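Local coordinates for protein cycloalternan-forming enzyme (PDB 5F7U) that belongs to glycoside hydrolase family 31, joining a TIM-barrel domain to several beta domains, and binds glycans at several separate sites, at residues K1012-L1017 / A1048-G1053. The protein carries 1 engineered substitution. Residues are numbered along the deposited sequence; the frame is centred on the assembly and turned at random.
Sequences KQQITL and ADDTAG. With GLC (alpha-D-glucopyranose), chain D.
Q1014 reaches from its strand to the loop 1048-1053 and gives its amide nitrogen to two acceptors, the backbone oxygen of D1049 and the carboxylate of D1050. Its CB points toward the loop, and CG stands anti to the backbone N (chi1 -164°), from where the extended chain carries the amide straight across. CG passes 3.7 Å from D1050 OD1, and CD lies equally far from that oxygen. At the tip, NE2 donates to D1050 OD1 at 2.8 Å and to D1049 O at 3.0 Å. Both bonds are bent, with N-H...O angles near 140°. NE2 stands above the carboxylate plane of D1050 and above the carbonyl plane of D1049, and amide and carboxylate are turned 49° against each other. Glutamine suits this position because it is long enough to span the gap and its uncharged NH2 can serve two oxygens at once. The D1049 carboxylate stays more distant, its OD1 3.7 Å from NE2.

D1050 suits a buried place because its oxygens are well supplied with donors: OD1 also bonds T1003 OG1, while OD2 pairs with T1005 OG1 and the backbone N of E1047. These bonds hold the carboxylate that Q1014 meets. Farther along the loop, G1053 N donates an almost straight bond to O6 of a bound alpha-D-glucopyranose, at 2.8 Å. Glycine suits this place because, with no side chain, it lets the sugar's ring oxygen O5 come close to its CA.

Both segments belong to the family 6 carbohydrate-binding module. Strand 1011-1017 is the outermost strand at one end of an antiparallel sheet, paired with strand 1002-1008, whose T1003 and T1005 hold D1050; the loop itself links strand 1039-1045 to strand 1054-1062.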
ATOM      1  N   LYS A1012      -0.037  37.787 -30.810  1.00 20.67           N
ATOM      2  CA  LYS A1012      -0.410  37.381 -32.172  1.00 22.03           C
ATOM      3  C   LYS A1012       0.715  37.588 -33.188  1.00 22.23           C
ATOM      4  O   LYS A1012       1.420  38.590 -33.156  1.00 22.53           O
ATOM      5  CB  LYS A1012      -1.638  38.197 -32.594  1.00 23.99           C
ATOM      6  CG  LYS A1012      -2.258  37.886 -33.953  1.00 25.77           C
ATOM      7  CD  LYS A1012      -3.504  38.727 -34.223  1.00 28.00           C
ATOM      8  CE  LYS A1012      -3.206  40.210 -34.403  1.00 29.84           C
ATOM      9  NZ  LYS A1012      -4.373  40.946 -34.977  1.00 32.65           N
ATOM     10  N   GLN A1013       0.855  36.648 -34.113  1.00 22.38           N
ATOM     11  CA  GLN A1013       1.615  36.907 -35.348  1.00 23.49           C
ATOM     12  C   GLN A1013       0.998  36.109 -36.472  1.00 24.35           C
ATOM     13  O   GLN A1013       0.326  35.103 -36.226  1.00 23.46           O
ATOM     14  CB  GLN A1013       3.090  36.538 -35.184  1.00 23.36           C
ATOM     15  CG  GLN A1013       3.331  35.089 -34.807  1.00 22.77           C
ATOM     16  CD  GLN A1013       4.799  34.773 -34.697  1.00 23.17           C
ATOM     17  OE1 GLN A1013       5.550  34.900 -35.670  1.00 23.99           O
ATOM     18  NE2 GLN A1013       5.226  34.384 -33.504  1.00 22.82           N
ATOM     19  N   GLN A1014       1.248  36.541 -37.707  1.00 25.83           N
ATOM     20  CA  GLN A1014       0.783  35.793 -38.863  1.00 27.33           C
ATOM     21  C   GLN A1014       1.958  35.077 -39.526  1.00 26.95           C
ATOM     22  O   GLN A1014       3.043  35.645 -39.652  1.00 27.33           O
ATOM     23  CB  GLN A1014       0.062  36.706 -39.858  1.00 29.51           C
ATOM     24  CG  GLN A1014      -0.780  35.936 -40.876  1.00 31.50           C
ATOM     25  CD  GLN A1014      -1.527  36.816 -41.867  1.00 34.29           C
ATOM     26  OE1 GLN A1014      -0.946  37.695 -42.512  1.00 36.27           O
ATOM     27  NE2 GLN A1014      -2.824  36.561 -42.015  1.00 35.14           N
ATOM     28  N   ILE A1015       1.729  33.835 -39.943  1.00 26.02           N
ATOM     29  CA  ILE A1015       2.784  33.023 -40.544  1.00 26.05           C
ATOM     30  C   ILE A1015       2.415  32.670 -41.979  1.00 26.96           C
ATOM     31  O   ILE A1015       1.240  32.489 -42.299  1.00 27.24           O
ATOM     32  CB  ILE A1015       3.108  31.747 -39.734  1.00 25.09           C
ATOM     33  CG1 ILE A1015       1.937  30.750 -39.749  1.00 25.26           C
ATOM     34  CG2 ILE A1015       3.501  32.130 -38.306  1.00 24.41           C
ATOM     35  CD1 ILE A1015       2.230  29.403 -39.089  1.00 24.72           C
ATOM     36  N   THR A1016       3.439  32.583 -42.815  1.00 27.59           N
ATOM     37  CA  THR A1016       3.291  32.269 -44.236  1.00 28.83           C
ATOM     38  C   THR A1016       3.735  30.846 -44.467  1.00 28.01           C
ATOM     39  O   THR A1016       4.829  30.440 -44.045  1.00 27.69           O
ATOM     40  CB  THR A1016       4.125  33.226 -45.102  1.00 30.75           C
ATOM     41  OG1 THR A1016       3.579  34.538 -44.977  1.00 32.39           O
ATOM     42  CG2 THR A1016       4.081  32.821 -46.576  1.00 32.23           C
ATOM     43  N   LEU A1017       2.871  30.089 -45.126  1.00 28.01           N
ATOM     44  CA  LEU A1017       3.110  28.695 -45.387  1.00 27.42           C
ATOM     45  C   LEU A1017       3.073  28.498 -46.900  1.00 28.82           C
ATOM     46  O   LEU A1017       1.990  28.322 -47.462  1.00 29.68           O
ATOM     47  CB  LEU A1017       2.046  27.860 -44.688  1.00 26.62           C
ATOM     48  CG  LEU A1017       1.948  28.065 -43.173  1.00 25.49           C
ATOM     49  CD1 LEU A1017       0.634  27.524 -42.628  1.00 25.55           C
ATOM     50  CD2 LEU A1017       3.151  27.419 -42.493  1.00 24.33           C
ATOM     51  N   ALA A1048     -10.009  36.017 -40.509  1.00 40.47           N
ATOM     52  CA  ALA A1048     -10.557  36.641 -41.720  1.00 43.41           C
ATOM     53  C   ALA A1048      -9.488  37.008 -42.762  1.00 43.99           C
ATOM     54  O   ALA A1048      -9.727  36.885 -43.961  1.00 45.30           O
ATOM     55  CB  ALA A1048     -11.422  37.843 -41.366  1.00 45.41           C
ATOM     56  N   ASP A1049      -8.308  37.423 -42.299  1.00 43.23           N
ATOM     57  CA  ASP A1049      -7.204  37.752 -43.204  1.00 43.74           C
ATOM     58  C   ASP A1049      -6.263  36.561 -43.489  1.00 41.06           C
ATOM     59  O   ASP A1049      -5.134  36.750 -43.950  1.00 41.27           O
ATOM     60  CB  ASP A1049      -6.442  39.001 -42.712  1.00 45.37           C
ATOM     61  CG  ASP A1049      -5.749  38.805 -41.365  1.00 44.44           C
ATOM     62  OD1 ASP A1049      -5.993  37.802 -40.645  1.00 43.82           O
ATOM     63  OD2 ASP A1049      -4.934  39.685 -41.013  1.00 45.29           O
ATOM     64  N   ASP A1050      -6.728  35.345 -43.204  1.00 38.16           N
ATOM     65  CA  ASP A1050      -5.985  34.146 -43.548  1.00 35.51           C
ATOM     66  C   ASP A1050      -6.519  33.500 -44.819  1.00 36.05           C
ATOM     67  O   ASP A1050      -7.626  33.813 -45.276  1.00 37.17           O
ATOM     68  CB  ASP A1050      -5.956  33.160 -42.372  1.00 33.60           C
ATOM     69  CG  ASP A1050      -5.001  33.590 -41.286  1.00 32.34           C
ATOM     70  OD1 ASP A1050      -3.870  34.006 -41.616  1.00 32.14           O
ATOM     71  OD2 ASP A1050      -5.376  33.495 -40.100  1.00 31.30           O
ATOM     72  N   THR A1051      -5.720  32.611 -45.395  1.00 34.72           N
ATOM     73  CA  THR A1051      -6.062  32.038 -46.686  1.00 35.94           C
ATOM     74  C   THR A1051      -5.599  30.588 -46.865  1.00 34.45           C
ATOM     75  O   THR A1051      -4.590  30.167 -46.284  1.00 32.64           O
ATOM     76  CB  THR A1051      -5.639  32.978 -47.858  1.00 37.70           C
ATOM     77  OG1 THR A1051      -6.348  32.610 -49.044  1.00 39.91           O
ATOM     78  CG2 THR A1051      -4.148  32.939 -48.129  1.00 37.15           C
ATOM     79  N   ALA A1052      -6.392  29.838 -47.639  1.00 35.35           N
ATOM     80  CA  ALA A1052      -6.037  28.525 -48.193  1.00 34.68           C
ATOM     81  C   ALA A1052      -6.043  27.371 -47.205  1.00 32.91           C
ATOM     82  O   ALA A1052      -5.833  27.551 -46.002  1.00 31.57           O
ATOM     83  CB  ALA A1052      -4.716  28.577 -48.956  1.00 34.73           C
ATOM     84  N   GLY A1053      -6.302  26.178 -47.738  1.00 33.08           N
ATOM     85  CA  GLY A1053      -6.276  24.960 -46.946  1.00 31.23           C
ATOM     86  C   GLY A1053      -4.869  24.439 -46.773  1.00 29.54           C
ATOM     87  O   GLY A1053      -4.027  24.583 -47.669  1.00 29.72           O
TER
HETATM   88  C1  GLC D   2      -9.165  22.856 -48.999  1.00 36.89           C
HETATM   89  C2  GLC D   2     -10.464  23.297 -49.683  1.00 37.54           C
HETATM   90  C3  GLC D   2     -10.281  23.361 -51.209  1.00 37.80           C
HETATM   91  C4  GLC D   2      -9.066  24.220 -51.598  1.00 37.71           C
HETATM   92  C5  GLC D   2      -7.813  23.837 -50.789  1.00 36.66           C
HETATM   93  C6  GLC D   2      -6.662  24.825 -50.957  1.00 34.59           C
HETATM   94  O2  GLC D   2     -11.519  22.404 -49.312  1.00 37.47           O
HETATM   95  O3  GLC D   2     -11.470  23.868 -51.828  1.00 39.22           O
HETATM   96  O4  GLC D   2      -8.787  24.083 -52.996  1.00 39.47           O
HETATM   97  O5  GLC D   2      -8.118  23.754 -49.384  1.00 37.20           O
HETATM   98  O6  GLC D   2      -7.028  26.112 -50.451  1.00 34.11           O